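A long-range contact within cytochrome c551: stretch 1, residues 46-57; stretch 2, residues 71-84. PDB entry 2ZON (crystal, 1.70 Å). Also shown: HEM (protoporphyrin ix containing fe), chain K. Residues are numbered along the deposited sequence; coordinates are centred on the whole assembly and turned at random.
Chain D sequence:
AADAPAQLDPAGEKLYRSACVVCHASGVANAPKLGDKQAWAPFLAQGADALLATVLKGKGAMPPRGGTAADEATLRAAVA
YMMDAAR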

ATOM      1  N   GLN D  46      15.310  47.373  -6.638  1.00 32.39           N
ATOM      2  CA  GLN D  46      16.687  47.311  -6.132  1.00 32.62           C
ATOM      3  C   GLN D  46      17.688  47.152  -7.270  1.00 32.04           C
ATOM      4  O   GLN D  46      18.835  47.605  -7.172  1.00 32.37           O
ATOM      5  CB  GLN D  46      16.860  46.137  -5.166  1.00 32.51           C
ATOM      6  CG  GLN D  46      16.068  46.242  -3.881  1.00 33.85           C
ATOM      7  CD  GLN D  46      16.271  45.035  -2.986  1.00 33.60           C
ATOM      8  OE1 GLN D  46      15.320  44.517  -2.408  1.00 35.48           O
ATOM      9  NE2 GLN D  46      17.518  44.577  -2.872  1.00 35.40           N
ATOM     10  N   GLY D  47      17.257  46.480  -8.335  1.00 31.27           N
ATOM     11  CA  GLY D  47      18.098  46.248  -9.494  1.00 30.48           C
ATOM     12  C   GLY D  47      18.824  44.919  -9.421  1.00 29.79           C
ATOM     13  O   GLY D  47      18.958  44.319  -8.341  1.00 28.84           O
ATOM     14  N   ALA D  48      19.308  44.478 -10.581  1.00 29.04           N
ATOM     15  CA  ALA D  48      19.884  43.146 -10.736  1.00 28.67           C
ATOM     16  C   ALA D  48      21.178  42.925  -9.958  1.00 28.25           C
ATOM     17  O   ALA D  48      21.370  41.852  -9.385  1.00 27.95           O
ATOM     18  CB  ALA D  48      20.073  42.820 -12.213  1.00 28.55           C
ATOM     19  N   ASP D  49      22.061  43.923  -9.938  1.00 27.74           N
ATOM     20  CA  ASP D  49      23.331  43.798  -9.219  1.00 27.75           C
ATOM     21  C   ASP D  49      23.122  43.538  -7.722  1.00 26.87           C
ATOM     22  O   ASP D  49      23.797  42.680  -7.132  1.00 26.63           O
ATOM     23  CB  ASP D  49      24.209  45.038  -9.427  1.00 28.48           C
ATOM     24  CG  ASP D  49      24.785  45.128 -10.827  1.00 30.10           C
ATOM     25  OD1 ASP D  49      24.790  44.114 -11.559  1.00 31.96           O
ATOM     26  OD2 ASP D  49      25.239  46.232 -11.200  1.00 33.47           O
ATOM     27  N   ALA D  50      22.183  44.264  -7.117  1.00 25.54           N
ATOM     28  CA  ALA D  50      21.887  44.097  -5.693  1.00 24.42           C
ATOM     29  C   ALA D  50      21.338  42.704  -5.397  1.00 23.76           C
ATOM     30  O   ALA D  50      21.738  42.070  -4.413  1.00 22.85           O
ATOM     31  CB  ALA D  50      20.905  45.176  -5.216  1.00 24.45           C
ATOM     32  N   LEU D  51      20.420  42.244  -6.249  1.00 23.32           N
ATOM     33  CA  LEU D  51      19.825  40.918  -6.102  1.00 22.95           C
ATOM     34  C   LEU D  51      20.898  39.830  -6.219  1.00 22.89           C
ATOM     35  O   LEU D  51      20.950  38.905  -5.393  1.00 22.47           O
ATOM     36  CB  LEU D  51      18.712  40.692  -7.138  1.00 23.18           C
ATOM     37  CG  LEU D  51      17.500  41.628  -7.085  1.00 23.70           C
ATOM     38  CD1 LEU D  51      16.457  41.180  -8.110  1.00 22.59           C
ATOM     39  CD2 LEU D  51      16.889  41.741  -5.672  1.00 21.75           C
ATOM     40  N   LEU D  52      21.766  39.965  -7.221  1.00 22.52           N
ATOM     41  CA  LEU D  52      22.865  39.016  -7.422  1.00 22.68           C
ATOM     42  C   LEU D  52      23.791  38.963  -6.203  1.00 23.06           C
ATOM     43  O   LEU D  52      24.180  37.876  -5.765  1.00 22.92           O
ATOM     44  CB  LEU D  52      23.651  39.317  -8.707  1.00 22.56           C
ATOM     45  CG  LEU D  52      24.883  38.434  -8.986  1.00 23.33           C
ATOM     46  CD1 LEU D  52      24.498  36.949  -9.207  1.00 21.41           C
ATOM     47  CD2 LEU D  52      25.641  38.948 -10.173  1.00 22.46           C
ATOM     48  N   ALA D  53      24.108  40.128  -5.646  1.00 23.74           N
ATOM     49  CA  ALA D  53      24.933  40.211  -4.421  1.00 24.03           C
ATOM     50  C   ALA D  53      24.303  39.477  -3.237  1.00 24.33           C
ATOM     51  O   ALA D  53      24.991  38.813  -2.459  1.00 24.66           O
ATOM     52  CB  ALA D  53      25.216  41.673  -4.059  1.00 24.43           C
ATOM     53  N   THR D  54      22.991  39.598  -3.104  1.00 23.86           N
ATOM     54  CA  THR D  54      22.265  38.873  -2.070  1.00 24.14           C
ATOM     55  C   THR D  54      22.327  37.352  -2.272  1.00 24.37           C
ATOM     56  O   THR D  54      22.476  36.599  -1.301  1.00 24.52           O
ATOM     57  CB  THR D  54      20.810  39.368  -1.997  1.00 23.74           C
ATOM     58  OG1 THR D  54      20.829  40.768  -1.676  1.00 24.58           O
ATOM     59  CG2 THR D  54      20.015  38.608  -0.930  1.00 24.02           C
ATOM     60  N   VAL D  55      22.209  36.907  -3.527  1.00 24.10           N
ATOM     61  CA  VAL D  55      22.240  35.468  -3.841  1.00 24.05           C
ATOM     62  C   VAL D  55      23.610  34.898  -3.490  1.00 24.64           C
ATOM     63  O   VAL D  55      23.708  33.868  -2.825  1.00 24.24           O
ATOM     64  CB  VAL D  55      21.871  35.191  -5.322  1.00 24.12           C
ATOM     65  CG1 VAL D  55      22.127  33.733  -5.708  1.00 23.47           C
ATOM     66  CG2 VAL D  55      20.405  35.552  -5.566  1.00 23.31           C
ATOM     67  N   LEU D  56      24.661  35.608  -3.900  1.00 25.11           N
ATOM     68  CA  LEU D  56      26.036  35.190  -3.624  1.00 26.07           C
ATOM     69  C   LEU D  56      26.304  35.066  -2.123  1.00 26.66           C
ATOM     70  O   LEU D  56      26.879  34.070  -1.663  1.00 26.85           O
ATOM     71  CB  LEU D  56      27.023  36.179  -4.237  1.00 26.27           C
ATOM     72  CG  LEU D  56      27.292  36.085  -5.732  1.00 27.71           C
ATOM     73  CD1 LEU D  56      28.166  37.260  -6.159  1.00 28.17           C
ATOM     74  CD2 LEU D  56      27.979  34.767  -6.071  1.00 28.97           C
ATOM     75  N   LYS D  57      25.847  36.061  -1.367  1.00 27.08           N
ATOM     76  CA  LYS D  57      26.069  36.112   0.079  1.00 27.95           C
ATOM     77  C   LYS D  57      25.242  35.076   0.823  1.00 28.11           C
ATOM     78  O   LYS D  57      25.733  34.429   1.758  1.00 27.90           O
ATOM     79  CB  LYS D  57      25.759  37.516   0.617  1.00 28.06           C
ATOM     80  CG  LYS D  57      25.943  37.672   2.124  1.00 28.87           C
ATOM     81  CD  LYS D  57      25.955  39.139   2.544  1.00 28.97           C
ATOM     82  CE  LYS D  57      26.492  39.317   3.978  1.00 32.86           C
ATOM     83  NZ  LYS D  57      25.595  38.711   5.023  1.00 35.22           N
TER
HETATM   84  CHA HEM K 200      15.486  35.467  -1.860  1.00 19.61           C
HETATM   85  CHB HEM K 200      17.258  34.044  -6.098  1.00 19.71           C
HETATM   86  CHC HEM K 200      17.997  29.680  -4.248  1.00 19.53           C
HETATM   87  CHD HEM K 200      15.239  30.852  -0.508  1.00 21.13           C
HETATM   88  C1A HEM K 200      15.956  35.547  -3.174  1.00 20.60           C
HETATM   89  C2A HEM K 200      16.098  36.690  -3.964  1.00 19.78           C
HETATM   90  C3A HEM K 200      16.610  36.261  -5.171  1.00 19.23           C
HETATM   91  C4A HEM K 200      16.779  34.887  -5.107  1.00 19.33           C
HETATM   92  CMA HEM K 200      16.955  37.114  -6.406  1.00 20.52           C
HETATM   93  CAA HEM K 200      15.742  38.114  -3.550  1.00 21.49           C
HETATM   94  CBA HEM K 200      16.856  38.716  -2.719  1.00 25.94           C
HETATM   95  CGA HEM K 200      16.255  39.464  -1.529  1.00 28.57           C
HETATM   96  O1A HEM K 200      15.350  38.896  -0.879  1.00 30.76           O
HETATM   97  O2A HEM K 200      16.716  40.594  -1.309  1.00 31.07           O
HETATM   98  C1B HEM K 200      17.730  32.741  -5.980  1.00 19.59           C
HETATM   99  C2B HEM K 200      18.477  32.034  -6.905  1.00 17.36           C
HETATM  100  C3B HEM K 200      18.718  30.781  -6.380  1.00 17.94           C
HETATM  101  C4B HEM K 200      18.050  30.743  -5.150  1.00 18.88           C
HETATM  102  CMB HEM K 200      18.983  32.623  -8.245  1.00 16.23           C
HETATM  103  CAB HEM K 200      19.447  29.627  -7.074  1.00 18.94           C
HETATM  104  CBB HEM K 200      20.864  29.973  -7.568  1.00 19.62           C
HETATM  105  C1C HEM K 200      17.278  29.531  -3.060  1.00 19.09           C
HETATM  106  C2C HEM K 200      17.118  28.381  -2.288  1.00 19.93           C
HETATM  107  C3C HEM K 200      16.334  28.695  -1.188  1.00 19.47           C
HETATM  108  C4C HEM K 200      16.022  30.053  -1.342  1.00 20.77           C
HETATM  109  CMC HEM K 200      17.723  27.012  -2.639  1.00 20.16           C
HETATM  110  CAC HEM K 200      15.858  27.669  -0.157  1.00 19.05           C
HETATM  111  CBC HEM K 200      16.921  26.918   0.655  1.00 17.49           C
HETATM  112  C1D HEM K 200      15.111  32.239  -0.462  1.00 20.16           C
HETATM  113  C2D HEM K 200      14.560  33.016   0.556  1.00 20.55           C
HETATM  114  C3D HEM K 200      14.622  34.342   0.187  1.00 20.99           C
HETATM  115  C4D HEM K 200      15.213  34.352  -1.076  1.00 20.41           C
HETATM  116  CMD HEM K 200      13.984  32.469   1.875  1.00 20.79           C
HETATM  117  CAD HEM K 200      14.166  35.575   1.001  1.00 23.13           C
HETATM  118  CBD HEM K 200      15.275  35.963   1.993  1.00 25.68           C
HETATM  119  CGD HEM K 200      14.758  36.717   3.236  1.00 29.32           C
HETATM  120  O1D HEM K 200      14.098  37.760   3.035  1.00 30.74           O
HETATM  121  O2D HEM K 200      15.037  36.242   4.366  1.00 31.23           O
HETATM  122  NA  HEM K 200      16.372  34.488  -3.891  1.00 17.87           N
HETATM  123  NB  HEM K 200      17.486  31.935  -4.927  1.00 16.88           N
HETATM  124  NC  HEM K 200      16.600  30.526  -2.466  1.00 18.79           N
HETATM  125  ND  HEM K 200      15.499  33.080  -1.434  1.00 19.32           N
HETATM  126 FE   HEM K 200      16.459  32.538  -3.195  1.00 19.40          FE
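Stretch 2, residues 71-84: DEATLRAAVAYMMD

Stretch 2 packs on stretch 1 as one helix against another, through an apolar seam with no direct hydrogen bond across it and two water bridges at its exposed edge. Residues 72-84 are helical, and the helix continues later in the chain. Asp-71 is its N-cap. The side chain of Asp-71 takes the chi1 p rotamer, and its OD1 accepts from Thr-74 N at 2.9 Å, a capping bond. Thr-74 OG1 also donates to Asp-71 OD1, at 2.8 Å. From there the backbone follows the regular i to i+4 pattern, for example Val-79 N to Leu-75 O at 2.9 Å and Met-83 N to Val-79 O at 2.9 Å.

The helix 72-84 crosses helix 48-57 at 120° between N-to-C directions, so the two run more against each other than along each other. Their axes approach to 9.7 Å. The backbones come near at Leu-52 and Arg-76, whose CA atoms are 6.0 Å apart. Farther along, Leu-56 CA and Glu-72 CA are 7.9 Å apart. The start of stretch 2 therefore lies by the end of stretch 1, and Met-83 reaches back to the start.

Leu-75, Val-79 and Met-83 are spaced four residues apart, so they fall on one side of their helix. All three point their CA-to-CB bonds toward stretch 1. Val-79 sits in the middle. Its CG1 is 3.8 Å from Leu-51 CB, and its CG2 is 3.8 Å from Val-55 CG2. Leu-75 CB meets Leu-52 CD1 at 3.8 Å, while Leu-75 CD1 lies 3.7 Å from Leu-56 CD2. Leu-75 CD2 is 4.1 Å from Val-55 CG1. Met-83 has chi1 m, chi2 t and chi3 p. Its SD lies 3.7 Å from Ala-48 CB and 3.8 Å from Leu-51 CD1, and its CE comes within 4.0 Å of Gly-47 C.

Leu-52 has the most surface covered by the other stretch. Its CA-to-CB bond points sideways, but the t, p rotamer brings the end of the side chain nearer. Leu-52 CD2 lies over one face of the Arg-76 guanidinium, 3.4 Å from NH1, and is 4.0 Å from Glu-72 CG. Arg-76 NH1 is held by a salt bridge to Glu-72 OE2 at 2.7 Å, one turn earlier in the same helix.

The polar link between the stretches is made by water. Water 1 donates to Asp-49 OD1 at 2.8 Å and accepts from Arg-76 NE at 2.9 Å. Water 2 donates to the same Asp-49 OD1 at 2.8 Å and accepts from Arg-76 NH1 at 2.8 Å.

The heme also touches this helix pair. Val-55 CG2 is 3.5 Å from HEM CHB, and Leu-75 CD2 is 3.4 Å from HEM CBB. Both residues thus contact the opposing helix and the cofactor. Met-82 SD lies 3.5 Å from HEM CHB without touching stretch 1.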

ATOM      1  N   ASP D  71      28.827  29.506 -11.271  1.00 18.45           N
ATOM      2  CA  ASP D  71      29.617  30.717 -11.332  1.00 18.28           C
ATOM      3  C   ASP D  71      28.750  31.990 -11.323  1.00 18.22           C
ATOM      4  O   ASP D  71      27.507  31.934 -11.463  1.00 17.26           O
ATOM      5  CB  ASP D  71      30.680  30.659 -12.460  1.00 17.91           C
ATOM      6  CG  ASP D  71      30.096  30.804 -13.868  1.00 18.87           C
ATOM      7  OD1 ASP D  71      28.895  31.070 -14.016  1.00 18.85           O
ATOM      8  OD2 ASP D  71      30.879  30.650 -14.841  1.00 21.34           O
ATOM      9  N   GLU D  72      29.398  33.132 -11.110  1.00 18.65           N
ATOM     10  CA  GLU D  72      28.683  34.393 -10.994  1.00 19.34           C
ATOM     11  C   GLU D  72      27.835  34.688 -12.232  1.00 18.93           C
ATOM     12  O   GLU D  72      26.689  35.128 -12.105  1.00 18.23           O
ATOM     13  CB  GLU D  72      29.671  35.530 -10.688  1.00 20.00           C
ATOM     14  CG  GLU D  72      29.030  36.851 -10.305  1.00 23.55           C
ATOM     15  CD  GLU D  72      30.028  37.998 -10.402  1.00 29.49           C
ATOM     16  OE1 GLU D  72      31.011  37.987  -9.624  1.00 34.07           O
ATOM     17  OE2 GLU D  72      29.859  38.873 -11.281  1.00 32.09           O
ATOM     18  N   ALA D  73      28.380  34.438 -13.431  1.00 19.01           N
ATOM     19  CA  ALA D  73      27.619  34.691 -14.662  1.00 18.64           C
ATOM     20  C   ALA D  73      26.347  33.837 -14.759  1.00 18.30           C
ATOM     21  O   ALA D  73      25.314  34.301 -15.264  1.00 18.29           O
ATOM     22  CB  ALA D  73      28.493  34.472 -15.894  1.00 19.15           C
ATOM     23  N   THR D  74      26.432  32.585 -14.305  1.00 17.44           N
ATOM     24  CA  THR D  74      25.287  31.690 -14.404  1.00 16.61           C
ATOM     25  C   THR D  74      24.260  32.143 -13.362  1.00 16.89           C
ATOM     26  O   THR D  74      23.064  32.171 -13.634  1.00 15.92           O
ATOM     27  CB  THR D  74      25.682  30.219 -14.186  1.00 17.26           C
ATOM     28  OG1 THR D  74      26.662  29.836 -15.163  1.00 17.30           O
ATOM     29  CG2 THR D  74      24.459  29.291 -14.319  1.00 17.91           C
ATOM     30  N   LEU D  75      24.742  32.482 -12.159  1.00 16.68           N
ATOM     31  CA  LEU D  75      23.846  33.031 -11.134  1.00 17.30           C
ATOM     32  C   LEU D  75      23.177  34.333 -11.605  1.00 17.89           C
ATOM     33  O   LEU D  75      21.987  34.537 -11.368  1.00 17.84           O
ATOM     34  CB  LEU D  75      24.580  33.245  -9.797  1.00 17.53           C
ATOM     35  CG  LEU D  75      25.028  31.984  -9.050  1.00 17.09           C
ATOM     36  CD1 LEU D  75      26.064  32.296  -7.973  1.00 18.10           C
ATOM     37  CD2 LEU D  75      23.854  31.263  -8.429  1.00 18.39           C
ATOM     38  N   ARG D  76      23.935  35.207 -12.265  1.00 17.69           N
ATOM     39  CA  ARG D  76      23.346  36.431 -12.824  1.00 18.39           C
ATOM     40  C   ARG D  76      22.207  36.103 -13.786  1.00 17.85           C
ATOM     41  O   ARG D  76      21.146  36.757 -13.767  1.00 18.15           O
ATOM     42  CB  ARG D  76      24.412  37.260 -13.536  1.00 19.02           C
ATOM     43  CG  ARG D  76      23.854  38.503 -14.212  1.00 22.35           C
ATOM     44  CD  ARG D  76      24.938  39.304 -14.888  1.00 26.46           C
ATOM     45  NE  ARG D  76      25.829  39.867 -13.885  1.00 30.87           N
ATOM     46  CZ  ARG D  76      27.035  39.398 -13.596  1.00 33.28           C
ATOM     47  NH1 ARG D  76      27.750  39.984 -12.645  1.00 34.88           N
ATOM     48  NH2 ARG D  76      27.532  38.351 -14.254  1.00 35.63           N
ATOM     49  N   ALA D  77      22.441  35.093 -14.628  1.00 16.96           N
ATOM     50  CA  ALA D  77      21.459  34.642 -15.607  1.00 17.04           C
ATOM     51  C   ALA D  77      20.197  34.077 -14.943  1.00 16.54           C
ATOM     52  O   ALA D  77      19.085  34.277 -15.446  1.00 15.94           O
ATOM     53  CB  ALA D  77      22.084  33.613 -16.558  1.00 16.97           C
ATOM     54  N   ALA D  78      20.369  33.383 -13.816  1.00 15.67           N
ATOM     55  CA  ALA D  78      19.225  32.832 -13.097  1.00 15.88           C
ATOM     56  C   ALA D  78      18.432  33.951 -12.426  1.00 16.20           C
ATOM     57  O   ALA D  78      17.200  33.930 -12.447  1.00 16.32           O
ATOM     58  CB  ALA D  78      19.673  31.769 -12.070  1.00 15.11           C
ATOM     59  N   VAL D  79      19.140  34.929 -11.853  1.00 16.50           N
ATOM     60  CA  VAL D  79      18.487  36.109 -11.294  1.00 17.07           C
ATOM     61  C   VAL D  79      17.687  36.801 -12.409  1.00 17.73           C
ATOM     62  O   VAL D  79      16.524  37.142 -12.201  1.00 18.46           O
ATOM     63  CB  VAL D  79      19.465  37.069 -10.559  1.00 17.11           C
ATOM     64  CG1 VAL D  79      18.775  38.396 -10.215  1.00 17.50           C
ATOM     65  CG2 VAL D  79      20.008  36.405  -9.269  1.00 16.56           C
ATOM     66  N   ALA D  80      18.288  36.943 -13.590  1.00 17.47           N
ATOM     67  CA  ALA D  80      17.632  37.575 -14.730  1.00 18.19           C
ATOM     68  C   ALA D  80      16.348  36.848 -15.142  1.00 17.82           C
ATOM     69  O   ALA D  80      15.344  37.488 -15.443  1.00 18.64           O
ATOM     70  CB  ALA D  80      18.605  37.703 -15.914  1.00 18.34           C
ATOM     71  N   TYR D  81      16.384  35.518 -15.148  1.00 17.82           N
ATOM     72  CA  TYR D  81      15.210  34.707 -15.468  1.00 18.30           C
ATOM     73  C   TYR D  81      14.096  34.961 -14.439  1.00 18.65           C
ATOM     74  O   TYR D  81      12.906  35.073 -14.782  1.00 18.33           O
ATOM     75  CB  TYR D  81      15.595  33.222 -15.479  1.00 18.59           C
ATOM     76  CG  TYR D  81      14.414  32.275 -15.516  1.00 19.90           C
ATOM     77  CD1 TYR D  81      13.684  32.069 -16.693  1.00 21.18           C
ATOM     78  CD2 TYR D  81      14.036  31.565 -14.374  1.00 20.87           C
ATOM     79  CE1 TYR D  81      12.600  31.175 -16.725  1.00 20.89           C
ATOM     80  CE2 TYR D  81      12.967  30.690 -14.399  1.00 21.02           C
ATOM     81  CZ  TYR D  81      12.250  30.500 -15.566  1.00 21.25           C
ATOM     82  OH  TYR D  81      11.190  29.613 -15.554  1.00 22.97           O
ATOM     83  N   MET D  82      14.497  35.048 -13.173  1.00 18.85           N
ATOM     84  CA  MET D  82      13.532  35.240 -12.086  1.00 19.26           C
ATOM     85  C   MET D  82      12.864  36.617 -12.185  1.00 20.00           C
ATOM     86  O   MET D  82      11.628  36.716 -12.126  1.00 19.65           O
ATOM     87  CB  MET D  82      14.201  34.991 -10.734  1.00 19.62           C
ATOM     88  CG  MET D  82      14.610  33.533 -10.586  1.00 19.11           C
ATOM     89  SD  MET D  82      15.498  33.198  -9.059  1.00 19.84           S
ATOM     90  CE  MET D  82      14.149  33.275  -7.873  1.00 19.49           C
ATOM     91  N   MET D  83      13.680  37.653 -12.389  1.00 19.91           N
ATOM     92  CA  MET D  83      13.191  39.017 -12.620  1.00 21.75           C
ATOM     93  C   MET D  83      12.227  39.064 -13.823  1.00 21.79           C
ATOM     94  O   MET D  83      11.141  39.640 -13.728  1.00 22.51           O
ATOM     95  CB  MET D  83      14.371  39.979 -12.838  1.00 21.53           C
ATOM     96  CG  MET D  83      15.267  40.185 -11.612  1.00 21.88           C
ATOM     97  SD  MET D  83      16.743  41.191 -11.902  1.00 25.25           S
ATOM     98  CE  MET D  83      16.114  42.844 -11.589  1.00 24.00           C
ATOM     99  N   ASP D  84      12.620  38.438 -14.939  1.00 21.18           N
ATOM    100  CA  ASP D  84      11.800  38.388 -16.155  1.00 21.73           C
ATOM    101  C   ASP D  84      10.389  37.835 -15.873  1.00 21.56           C
ATOM    102  O   ASP D  84       9.383  38.363 -16.355  1.00 21.74           O
ATOM    103  CB  ASP D  84      12.512  37.540 -17.225  1.00 21.92           C
ATOM    104  CG  ASP D  84      11.698  37.382 -18.501  1.00 23.52           C
ATOM    105  OD1 ASP D  84      11.789  38.254 -19.395  1.00 26.49           O
ATOM    106  OD2 ASP D  84      10.988  36.363 -18.623  1.00 25.02           O
TER
HETATM  107  O   HOH W   1      23.890  41.729 -12.798  1.00 41.53           O
HETATM  108  O   HOH W   2      26.594  42.007 -11.127  1.00 43.60           O